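Local coordinates for thiosulfate reductase (Thermus thermophilus, PDB 2VPZ), which probably reduces sulfur compounds such as polysulfide or thiosulfate, using a molybdenum atom, molybdopterin guanine dinucleotide and a 4Fe-4S cluster, at residues 487-492 and 542-547; 667-672 and 739-744. One frame throughout, in Å; residues are numbered along the deposited sequence.

Contact 1 of 2, residues 487-492 and 542-547. With MGD (2-amino-5,6-dimercapto-7-methyl-3,7,8a,9-tetrahydro-8-oxa-1,3,9,10-tetraaza-anthracen-4-one guanosine dinucleotide), chain H.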
ATOM      1  N   GLU A 487     -38.063  27.146 -16.070  1.00 39.25           N
ATOM      2  CA  GLU A 487     -39.454  27.643 -16.262  1.00 40.50           C
ATOM      3  C   GLU A 487     -39.567  28.462 -17.565  1.00 40.84           C
ATOM      4  O   GLU A 487     -40.556  29.184 -17.775  1.00 42.27           O
ATOM      5  CB  GLU A 487     -39.848  28.612 -15.092  1.00 40.74           C
ATOM      6  CG  GLU A 487     -39.386  28.291 -13.630  1.00 41.97           C
ATOM      7  CD  GLU A 487     -39.559  29.473 -12.634  1.00 43.53           C
ATOM      8  OE1 GLU A 487     -38.820  30.474 -12.767  1.00 44.41           O
ATOM      9  OE2 GLU A 487     -40.433  29.395 -11.730  1.00 45.31           O
ATOM     10  N   ARG A 488     -38.614  28.269 -18.463  1.00 41.37           N
ATOM     11  CA  ARG A 488     -38.461  29.101 -19.669  1.00 40.85           C
ATOM     12  C   ARG A 488     -38.083  28.422 -21.026  1.00 41.71           C
ATOM     13  O   ARG A 488     -37.468  27.363 -21.028  1.00 40.72           O
ATOM     14  CB  ARG A 488     -37.361  30.146 -19.244  1.00 41.66           C
ATOM     15  CG  ARG A 488     -36.707  31.042 -20.296  1.00 40.67           C
ATOM     16  CD  ARG A 488     -35.134  31.110 -20.219  1.00 39.10           C
ATOM     17  NE  ARG A 488     -34.582  31.732 -19.001  1.00 38.92           N
ATOM     18  CZ  ARG A 488     -33.296  31.997 -18.772  1.00 37.37           C
ATOM     19  NH1 ARG A 488     -32.372  31.714 -19.664  1.00 35.05           N
ATOM     20  NH2 ARG A 488     -32.939  32.548 -17.615  1.00 35.91           N
ATOM     21  N   TYR A 489     -38.500  29.007 -22.153  1.00 42.97           N
ATOM     22  CA  TYR A 489     -38.090  28.535 -23.511  1.00 42.22           C
ATOM     23  C   TYR A 489     -37.009  29.572 -23.885  1.00 43.18           C
ATOM     24  O   TYR A 489     -37.079  30.722 -23.446  1.00 42.72           O
ATOM     25  CB  TYR A 489     -39.152  28.682 -24.626  1.00 42.29           C
ATOM     26  CG  TYR A 489     -40.037  27.490 -24.980  1.00 42.68           C
ATOM     27  CD1 TYR A 489     -41.407  27.532 -24.705  1.00 41.81           C
ATOM     28  CD2 TYR A 489     -39.525  26.337 -25.611  1.00 43.25           C
ATOM     29  CE1 TYR A 489     -42.261  26.476 -25.035  1.00 42.07           C
ATOM     30  CE2 TYR A 489     -40.375  25.253 -25.949  1.00 43.82           C
ATOM     31  CZ  TYR A 489     -41.750  25.332 -25.658  1.00 43.18           C
ATOM     32  OH  TYR A 489     -42.603  24.299 -25.983  1.00 44.42           O
ATOM     33  N   ASP A 490     -36.016  29.182 -24.668  1.00 44.48           N
ATOM     34  CA  ASP A 490     -34.998  30.125 -25.163  1.00 45.68           C
ATOM     35  C   ASP A 490     -34.746  29.809 -26.656  1.00 46.58           C
ATOM     36  O   ASP A 490     -35.029  28.696 -27.108  1.00 46.09           O
ATOM     37  CB  ASP A 490     -33.649  30.033 -24.398  1.00 45.25           C
ATOM     38  CG  ASP A 490     -33.570  30.970 -23.166  1.00 46.52           C
ATOM     39  OD1 ASP A 490     -33.817  32.182 -23.329  1.00 48.06           O
ATOM     40  OD2 ASP A 490     -33.257  30.490 -22.055  1.00 47.77           O
ATOM     41  N   ASP A 491     -34.272  30.805 -27.413  1.00 46.31           N
ATOM     42  CA  ASP A 491     -33.916  30.629 -28.841  1.00 47.05           C
ATOM     43  C   ASP A 491     -32.819  29.508 -28.779  1.00 46.93           C
ATOM     44  O   ASP A 491     -32.135  29.368 -27.754  1.00 48.13           O
ATOM     45  CB  ASP A 491     -33.344  31.976 -29.398  1.00 48.00           C
ATOM     46  CG  ASP A 491     -33.072  31.951 -30.945  1.00 49.11           C
ATOM     47  OD1 ASP A 491     -33.298  30.914 -31.602  1.00 48.29           O
ATOM     48  OD2 ASP A 491     -32.623  33.003 -31.480  1.00 50.06           O
ATOM     49  N   PHE A 492     -32.683  28.723 -29.839  1.00 45.94           N
ATOM     50  CA  PHE A 492     -31.718  27.616 -29.912  1.00 44.53           C
ATOM     51  C   PHE A 492     -30.270  27.946 -29.609  1.00 44.09           C
ATOM     52  O   PHE A 492     -29.823  29.086 -29.767  1.00 42.64           O
ATOM     53  CB  PHE A 492     -31.763  26.887 -31.269  1.00 45.41           C
ATOM     54  CG  PHE A 492     -33.123  26.417 -31.710  1.00 45.59           C
ATOM     55  CD1 PHE A 492     -34.025  27.324 -32.277  1.00 45.32           C
ATOM     56  CD2 PHE A 492     -33.503  25.087 -31.563  1.00 46.17           C
ATOM     57  CE1 PHE A 492     -35.302  26.923 -32.684  1.00 45.09           C
ATOM     58  CE2 PHE A 492     -34.786  24.658 -31.964  1.00 47.18           C
ATOM     59  CZ  PHE A 492     -35.691  25.590 -32.520  1.00 45.84           C
ATOM     60  N   GLU A 542     -43.873  30.060 -32.065  1.00 57.97           N
ATOM     61  CA  GLU A 542     -44.181  30.513 -33.433  1.00 58.30           C
ATOM     62  C   GLU A 542     -42.821  30.701 -34.147  1.00 56.86           C
ATOM     63  O   GLU A 542     -42.578  30.234 -35.285  1.00 56.96           O
ATOM     64  CB  GLU A 542     -44.923  31.853 -33.367  1.00 59.81           C
ATOM     65  CG  GLU A 542     -46.212  31.978 -34.162  1.00 62.11           C
ATOM     66  CD  GLU A 542     -46.413  33.405 -34.681  1.00 64.39           C
ATOM     67  OE1 GLU A 542     -45.939  33.694 -35.801  1.00 64.77           O
ATOM     68  OE2 GLU A 542     -46.994  34.229 -33.936  1.00 66.06           O
ATOM     69  N   TYR A 543     -41.943  31.382 -33.417  1.00 55.38           N
ATOM     70  CA  TYR A 543     -40.568  31.720 -33.754  1.00 54.70           C
ATOM     71  C   TYR A 543     -39.710  30.427 -33.959  1.00 55.06           C
ATOM     72  O   TYR A 543     -38.971  30.315 -34.950  1.00 55.16           O
ATOM     73  CB  TYR A 543     -39.970  32.592 -32.626  1.00 54.05           C
ATOM     74  CG  TYR A 543     -38.526  33.064 -32.819  1.00 54.09           C
ATOM     75  CD1 TYR A 543     -38.245  34.302 -33.415  1.00 53.71           C
ATOM     76  CD2 TYR A 543     -37.445  32.253 -32.444  1.00 53.38           C
ATOM     77  CE1 TYR A 543     -36.916  34.718 -33.640  1.00 53.75           C
ATOM     78  CE2 TYR A 543     -36.113  32.650 -32.660  1.00 54.12           C
ATOM     79  CZ  TYR A 543     -35.851  33.883 -33.260  1.00 54.64           C
ATOM     80  OH  TYR A 543     -34.545  34.274 -33.484  1.00 54.75           O
ATOM     81  N   LEU A 544     -39.831  29.472 -33.034  1.00 53.88           N
ATOM     82  CA  LEU A 544     -39.103  28.204 -33.059  1.00 53.45           C
ATOM     83  C   LEU A 544     -39.598  27.260 -34.205  1.00 54.28           C
ATOM     84  O   LEU A 544     -38.804  26.491 -34.757  1.00 54.32           O
ATOM     85  CB  LEU A 544     -39.134  27.527 -31.643  1.00 53.18           C
ATOM     86  CG  LEU A 544     -38.713  28.327 -30.372  1.00 52.04           C
ATOM     87  CD1 LEU A 544     -39.127  27.607 -29.065  1.00 51.32           C
ATOM     88  CD2 LEU A 544     -37.190  28.605 -30.373  1.00 50.66           C
ATOM     89  N   GLU A 545     -40.878  27.338 -34.578  1.00 55.51           N
ATOM     90  CA  GLU A 545     -41.437  26.508 -35.683  1.00 56.33           C
ATOM     91  C   GLU A 545     -40.864  26.907 -37.079  1.00 56.31           C
ATOM     92  O   GLU A 545     -40.688  26.042 -37.931  1.00 56.15           O
ATOM     93  CB  GLU A 545     -42.989  26.530 -35.719  1.00 57.36           C
ATOM     94  CG  GLU A 545     -43.732  25.966 -34.472  1.00 59.72           C
ATOM     95  CD  GLU A 545     -44.128  24.478 -34.563  1.00 60.69           C
ATOM     96  OE1 GLU A 545     -43.391  23.695 -35.194  1.00 59.73           O
ATOM     97  OE2 GLU A 545     -45.180  24.105 -33.965  1.00 61.99           O
ATOM     98  N   THR A 546     -40.578  28.197 -37.285  1.00 56.95           N
ATOM     99  CA  THR A 546     -40.020  28.735 -38.533  1.00 57.31           C
ATOM    100  C   THR A 546     -38.591  28.193 -38.864  1.00 57.72           C
ATOM    101  O   THR A 546     -38.336  27.729 -40.001  1.00 58.77           O
ATOM    102  CB  THR A 546     -40.057  30.335 -38.486  1.00 57.72           C
ATOM    103  OG1 THR A 546     -41.377  30.795 -38.763  1.00 58.40           O
ATOM    104  CG2 THR A 546     -39.039  30.951 -39.446  1.00 58.41           C
ATOM    105  N   ARG A 547     -37.681  28.186 -37.883  1.00 57.23           N
ATOM    106  CA  ARG A 547     -36.311  27.661 -38.026  1.00 56.58           C
ATOM    107  C   ARG A 547     -36.330  26.094 -38.153  1.00 57.97           C
ATOM    108  O   ARG A 547     -35.478  25.495 -38.840  1.00 59.37           O
ATOM    109  CB  ARG A 547     -35.429  28.145 -36.826  1.00 55.24           C
ATOM    110  CG  ARG A 547     -35.780  29.584 -36.274  1.00 51.83           C
ATOM    111  CD  ARG A 547     -34.656  30.245 -35.404  1.00 50.61           C
ATOM    112  NE  ARG A 547     -33.347  30.325 -36.059  1.00 49.34           N
ATOM    113  CZ  ARG A 547     -32.168  30.403 -35.456  1.00 48.84           C
ATOM    114  NH1 ARG A 547     -32.100  30.415 -34.138  1.00 48.34           N
ATOM    115  NH2 ARG A 547     -31.030  30.437 -36.161  1.00 48.16           N
TER
HETATM  116  PB  MGD H1765     -21.811  36.002 -12.219  1.00 36.68           P
HETATM  117  O1B MGD H1765     -21.089  36.425 -10.977  1.00 34.60           O
HETATM  118  O2B MGD H1765     -22.366  34.613 -12.311  1.00 34.50           O
HETATM  119  O3B MGD H1765     -20.813  36.459 -13.402  1.00 31.19           O
HETATM  120  O3A MGD H1765     -19.282  37.280 -15.211  1.00 28.85           O
HETATM  121  PA  MGD H1765     -20.835  37.170 -14.859  1.00 31.64           P
HETATM  122  O1A MGD H1765     -21.652  36.195 -15.691  1.00 29.82           O
HETATM  123  O2A MGD H1765     -21.303  38.570 -14.674  1.00 31.57           O
HETATM  124  O5' MGD H1765     -23.043  36.942 -12.452  1.00 35.59           O
HETATM  125  C5' MGD H1765     -24.268  36.459 -13.005  1.00 39.01           C
HETATM  126  C4' MGD H1765     -25.335  37.494 -12.649  1.00 40.29           C
HETATM  127  O4' MGD H1765     -26.426  37.039 -13.442  1.00 41.49           O
HETATM  128  C3' MGD H1765     -25.816  37.473 -11.221  1.00 41.88           C
HETATM  129  O3' MGD H1765     -26.360  38.776 -10.975  1.00 41.72           O
HETATM  130  C2' MGD H1765     -26.915  36.400 -11.275  1.00 42.66           C
HETATM  131  O2' MGD H1765     -27.784  36.630 -10.198  1.00 45.60           O
HETATM  132  C1' MGD H1765     -27.578  36.650 -12.632  1.00 43.21           C
HETATM  133  N9  MGD H1765     -28.335  35.525 -13.300  1.00 41.66           N
HETATM  134  C8  MGD H1765     -28.041  34.224 -13.244  1.00 42.13           C
HETATM  135  N7  MGD H1765     -28.875  33.452 -13.978  1.00 41.18           N
HETATM  136  C5  MGD H1765     -29.743  34.281 -14.597  1.00 41.56           C
HETATM  137  C6  MGD H1765     -30.897  34.166 -15.596  1.00 40.39           C
HETATM  138  O6  MGD H1765     -31.324  33.039 -16.030  1.00 37.09           O
HETATM  139  N1  MGD H1765     -31.480  35.351 -15.974  1.00 39.81           N
HETATM  140  C2  MGD H1765     -31.094  36.583 -15.520  1.00 40.45           C
HETATM  141  N2  MGD H1765     -31.695  37.751 -15.907  1.00 40.33           N
HETATM  142  N3  MGD H1765     -30.069  36.699 -14.665  1.00 41.69           N
HETATM  143  C4  MGD H1765     -29.362  35.644 -14.141  1.00 41.31           C
HETATM  144  C10 MGD H1765     -18.560  36.202 -15.883  1.00 30.87           C
HETATM  145  C11 MGD H1765     -17.234  36.746 -16.297  1.00 32.27           C
HETATM  146  O11 MGD H1765     -16.745  37.477 -15.171  1.00 34.53           O
HETATM  147  C12 MGD H1765     -16.218  35.781 -16.787  1.00 34.05           C
HETATM  148  S12 MGD H1765     -16.582  34.607 -17.981  1.00 31.04           S
HETATM  149  C13 MGD H1765     -14.947  35.823 -16.385  1.00 34.68           C
HETATM  150  S13 MGD H1765     -13.735  34.772 -16.823  1.00 32.93           S
HETATM  151  C14 MGD H1765     -14.361  36.802 -15.524  1.00 36.21           C
HETATM  152  N15 MGD H1765     -13.957  36.139 -14.252  1.00 39.49           N
HETATM  153  C16 MGD H1765     -13.587  37.019 -13.263  1.00 41.52           C
HETATM  154  C17 MGD H1765     -12.658  36.764 -12.159  1.00 40.56           C
HETATM  155  O17 MGD H1765     -12.135  35.620 -12.007  1.00 41.77           O
HETATM  156  N18 MGD H1765     -12.371  37.773 -11.334  1.00 41.55           N
HETATM  157  C19 MGD H1765     -12.897  39.007 -11.461  1.00 41.42           C
HETATM  158  N19 MGD H1765     -12.638  40.002 -10.560  1.00 40.69           N
HETATM  159  N20 MGD H1765     -13.722  39.294 -12.471  1.00 41.12           N
HETATM  160  C21 MGD H1765     -14.121  38.391 -13.359  1.00 40.59           C
HETATM  161  N22 MGD H1765     -15.006  38.715 -14.308  1.00 38.99           N
HETATM  162  C23 MGD H1765     -15.391  37.883 -15.396  1.00 35.78           C
HETATM  163  O   HOH W   1     -29.697  30.371 -32.644  1.00 66.04           O
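L544, on helix 540-551, sets its two methyl groups against two aromatic rings of the loop 487-492. Its CD2 comes to 3.4 Å from CE1 of F492, while its CD1 lies 3.7 Å from CD2 of Y489, so one branched side chain serves both rings. F492 also reaches L548 and M558, and the hydroxyl of Y489 hydrogen-bonds to K559.

Beside this apolar patch, D491 adds a salt bridge to R547. Its CG stands anti to the backbone N (chi1 -174°), and OD1 accepts a bent hydrogen bond from NH1 of R547 at 2.8 Å, on the syn side and 17° out of the carboxylate plane. The carboxylate stands almost perpendicular to the Y543 ring (88°), with OD1 at the ring's edge, 3.5 Å from CE2. OD2 lies 3.1 Å from OH of Y543. A water accepts from NH1 of R547 and donates to the carbonyl O of F492, while NE of R547 hydrogen-bonds to the carbonyl O of E372.

The same loop carries R488, whose guanidinium edge faces O6 of the MGD guanine. The loop thus belongs to the guanine end of the MGD pocket, in a protein of the molybdopterin oxidoreductase family, with helix 540-551 packed against it.

Contact 2 of 2, residues 667-672 and 739-744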
ATOM      1  N   VAL A 667      -7.996  36.573   8.676  1.00 35.91           N
ATOM      2  CA  VAL A 667      -7.147  37.699   8.288  1.00 34.46           C
ATOM      3  C   VAL A 667      -7.925  38.674   7.389  1.00 35.68           C
ATOM      4  O   VAL A 667      -8.925  38.277   6.774  1.00 36.64           O
ATOM      5  CB  VAL A 667      -5.942  37.081   7.454  1.00 33.78           C
ATOM      6  CG1 VAL A 667      -5.773  37.841   6.144  1.00 32.09           C
ATOM      7  CG2 VAL A 667      -4.633  37.056   8.270  1.00 31.64           C
ATOM      8  N   MET A 668      -7.521  39.944   7.367  1.00 35.50           N
ATOM      9  CA  MET A 668      -8.112  40.909   6.404  1.00 35.60           C
ATOM     10  C   MET A 668      -7.055  41.029   5.291  1.00 35.79           C
ATOM     11  O   MET A 668      -5.849  40.976   5.573  1.00 35.06           O
ATOM     12  CB  MET A 668      -8.293  42.341   6.964  1.00 36.48           C
ATOM     13  CG  MET A 668      -9.225  42.541   8.141  1.00 37.43           C
ATOM     14  SD  MET A 668     -10.982  42.157   7.747  1.00 40.17           S
ATOM     15  CE  MET A 668     -11.368  43.394   6.464  1.00 38.47           C
ATOM     16  N   LEU A 669      -7.507  41.172   4.047  1.00 35.77           N
ATOM     17  CA  LEU A 669      -6.586  41.407   2.916  1.00 36.36           C
ATOM     18  C   LEU A 669      -6.673  42.938   2.596  1.00 36.34           C
ATOM     19  O   LEU A 669      -7.756  43.492   2.406  1.00 36.21           O
ATOM     20  CB  LEU A 669      -6.987  40.579   1.653  1.00 34.94           C
ATOM     21  CG  LEU A 669      -6.947  39.057   1.861  1.00 35.28           C
ATOM     22  CD1 LEU A 669      -7.571  38.344   0.661  1.00 34.55           C
ATOM     23  CD2 LEU A 669      -5.501  38.547   2.113  1.00 33.91           C
ATOM     24  N   VAL A 670      -5.520  43.601   2.602  1.00 36.36           N
ATOM     25  CA  VAL A 670      -5.479  45.034   2.308  1.00 38.39           C
ATOM     26  C   VAL A 670      -4.635  45.229   1.014  1.00 39.57           C
ATOM     27  O   VAL A 670      -3.529  44.683   0.909  1.00 40.13           O
ATOM     28  CB  VAL A 670      -4.848  45.843   3.531  1.00 38.23           C
ATOM     29  CG1 VAL A 670      -5.168  47.347   3.393  1.00 35.86           C
ATOM     30  CG2 VAL A 670      -5.414  45.289   4.878  1.00 37.49           C
ATOM     31  N   ASN A 671      -5.154  45.939   0.016  1.00 40.18           N
ATOM     32  CA  ASN A 671      -4.379  46.118  -1.216  1.00 43.33           C
ATOM     33  C   ASN A 671      -3.475  47.369  -1.191  1.00 44.16           C
ATOM     34  O   ASN A 671      -3.522  48.144  -0.234  1.00 44.88           O
ATOM     35  CB  ASN A 671      -5.255  46.057  -2.518  1.00 42.13           C
ATOM     36  CG  ASN A 671      -6.206  47.256  -2.692  1.00 40.89           C
ATOM     37  OD1 ASN A 671      -6.963  47.313  -3.683  1.00 41.80           O
ATOM     38  ND2 ASN A 671      -6.169  48.202  -1.764  1.00 39.25           N
ATOM     39  N   GLN A 672      -2.640  47.531  -2.212  1.00 44.55           N
ATOM     40  CA  GLN A 672      -1.710  48.649  -2.306  1.00 45.30           C
ATOM     41  C   GLN A 672      -2.431  50.019  -2.164  1.00 45.37           C
ATOM     42  O   GLN A 672      -1.803  51.014  -1.775  1.00 46.35           O
ATOM     43  CB  GLN A 672      -0.876  48.555  -3.614  1.00 45.54           C
ATOM     44  CG  GLN A 672      -1.622  48.868  -4.940  1.00 46.29           C
ATOM     45  CD  GLN A 672      -2.564  47.763  -5.426  1.00 46.90           C
ATOM     46  OE1 GLN A 672      -3.663  48.040  -5.937  1.00 47.63           O
ATOM     47  NE2 GLN A 672      -2.138  46.501  -5.298  1.00 46.50           N
ATOM     48  N   VAL A 739      -1.469  42.521  -2.475  1.00 35.42           N
ATOM     49  CA  VAL A 739      -2.224  42.480  -1.243  1.00 35.32           C
ATOM     50  C   VAL A 739      -1.343  42.055  -0.045  1.00 35.86           C
ATOM     51  O   VAL A 739      -0.368  41.315  -0.237  1.00 34.83           O
ATOM     52  CB  VAL A 739      -3.399  41.468  -1.459  1.00 35.95           C
ATOM     53  CG1 VAL A 739      -2.969  40.060  -1.049  1.00 35.95           C
ATOM     54  CG2 VAL A 739      -4.648  41.938  -0.760  1.00 36.61           C
ATOM     55  N   ARG A 740      -1.636  42.559   1.161  1.00 35.71           N
ATOM     56  CA  ARG A 740      -0.909  42.158   2.375  1.00 35.98           C
ATOM     57  C   ARG A 740      -1.928  41.662   3.429  1.00 36.11           C
ATOM     58  O   ARG A 740      -3.106  42.037   3.381  1.00 37.00           O
ATOM     59  CB  ARG A 740      -0.054  43.285   2.926  1.00 37.37           C
ATOM     60  CG  ARG A 740      -0.883  44.347   3.501  1.00 40.16           C
ATOM     61  CD  ARG A 740      -0.120  45.587   3.759  1.00 41.30           C
ATOM     62  NE  ARG A 740      -0.702  46.134   4.951  1.00 44.69           N
ATOM     63  CZ  ARG A 740      -1.491  47.180   4.973  1.00 46.63           C
ATOM     64  NH1 ARG A 740      -1.758  47.792   3.840  1.00 48.96           N
ATOM     65  NH2 ARG A 740      -2.054  47.586   6.113  1.00 46.78           N
ATOM     66  N   LEU A 741      -1.489  40.813   4.359  1.00 37.50           N
ATOM     67  CA  LEU A 741      -2.376  40.222   5.365  1.00 38.95           C
ATOM     68  C   LEU A 741      -2.230  40.799   6.786  1.00 41.22           C
ATOM     69  O   LEU A 741      -1.124  40.915   7.311  1.00 42.45           O
ATOM     70  CB  LEU A 741      -2.237  38.681   5.387  1.00 36.36           C
ATOM     71  CG  LEU A 741      -1.585  37.714   4.378  1.00 36.03           C
ATOM     72  CD1 LEU A 741      -2.185  36.348   4.741  1.00 34.79           C
ATOM     73  CD2 LEU A 741      -1.805  38.006   2.866  1.00 35.12           C
ATOM     74  N   GLU A 742      -3.368  41.121   7.395  1.00 42.76           N
ATOM     75  CA  GLU A 742      -3.474  41.734   8.718  1.00 44.00           C
ATOM     76  C   GLU A 742      -4.332  40.820   9.619  1.00 44.27           C
ATOM     77  O   GLU A 742      -5.472  40.524   9.269  1.00 44.10           O
ATOM     78  CB  GLU A 742      -4.131  43.109   8.523  1.00 45.25           C
ATOM     79  CG  GLU A 742      -4.318  44.034   9.728  1.00 48.44           C
ATOM     80  CD  GLU A 742      -4.994  45.369   9.343  1.00 50.15           C
ATOM     81  OE1 GLU A 742      -6.240  45.471   9.461  1.00 50.64           O
ATOM     82  OE2 GLU A 742      -4.258  46.294   8.904  1.00 50.17           O
ATOM     83  N   LYS A 743      -3.786  40.360  10.746  1.00 45.18           N
ATOM     84  CA  LYS A 743      -4.505  39.479  11.688  1.00 45.86           C
ATOM     85  C   LYS A 743      -5.904  40.036  12.059  1.00 46.24           C
ATOM     86  O   LYS A 743      -6.053  41.212  12.395  1.00 45.47           O
ATOM     87  CB  LYS A 743      -3.669  39.249  12.963  1.00 47.83           C
ATOM     88  CG  LYS A 743      -3.440  37.772  13.387  1.00 50.67           C
ATOM     89  CD  LYS A 743      -4.720  36.907  13.461  1.00 52.50           C
ATOM     90  CE  LYS A 743      -4.635  35.814  14.562  1.00 53.28           C
ATOM     91  NZ  LYS A 743      -3.275  35.637  15.217  1.00 54.47           N
ATOM     92  N   ALA A 744      -6.924  39.183  12.008  1.00 46.68           N
ATOM     93  CA  ALA A 744      -8.300  39.581  12.296  1.00 47.33           C
ATOM     94  C   ALA A 744      -8.988  38.548  13.200  1.00 48.49           C
ATOM     95  O   ALA A 744      -8.433  37.479  13.419  1.00 46.89           O
ATOM     96  CB  ALA A 744      -9.082  39.731  10.957  1.00 45.07           C
TER
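R740 lays its guanidinium over V670, its cross-strand partner, on one face of an antiparallel strand pair. The side chains run side by side and point the same way. CG of R740 takes the crowded position between the backbone N and the carbonyl carbon (chi1 70°), and the chain bends at chi3. CB of V670 sits beneath one guanidinium face, offset toward its rim, and NH1 of R740 comes to 3.5 Å from CG1 of V670. On the same face of the sheet as V670 and R740, E742 is extended, CG anti to the backbone N (chi1 -177°). Its OE1 forms a salt bridge with K676, whereas OE2 is 3.8 Å from NH2 of R740, a long pair. An alanine in place of R740 would probably leave CB and CG1 of V670 without their guanidinium cover and OE2 of E742 without this distant positive neighbour. M668 also lies on this face: its CG, beside the backbone N (chi1 -63°), is 4.0 Å from CB of A744, while bends at chi2 and chi3 carry the thioether away.

The other face is mainly aliphatic where L669, L741 and V739 meet. L669 and L741 lie alongside each other, CD2 to CD2 at 3.8 Å, and CB of L669 meets CG2 of V739 at 3.6 Å. CG1 of V667 touches CB of L741 at 3.7 Å.

Between the faces, M668 with E742 and V670 with R740 form the hydrogen-bonded pairs, each exchanging two backbone bonds.

These strands are neighbours in the sheet of the molybdopterin dinucleotide-binding domain, of the double-psi beta-barrel clan. The chemistry implies a strand pair with two unlike faces: aliphatic contacts around L669 and L741, and on the other a guanidinium resting on V670 while E742 pairs with K676.

Following the chain from the N terminus, the contacts come in series, neither nesting nor crossing. Contact 1 closes a loop of 49 residues, which includes strands 493-495 and 501-503 and helix 518-528, and joins the loop after strand 479-481, the last strand of the five-stranded parallel sheet, to helix 540-551. Contact 2 opens only later: its 66 intervening residues, without helix, include strands 676-683 and 692-696, and it pairs strands 666-671 and 738-744 at the middle of the six-stranded mixed sheet. The centres of contacts 1 and 2 are about 50 Å apart, on opposite sides of the chain's centre, and their nearest atoms are about 32 Å apart.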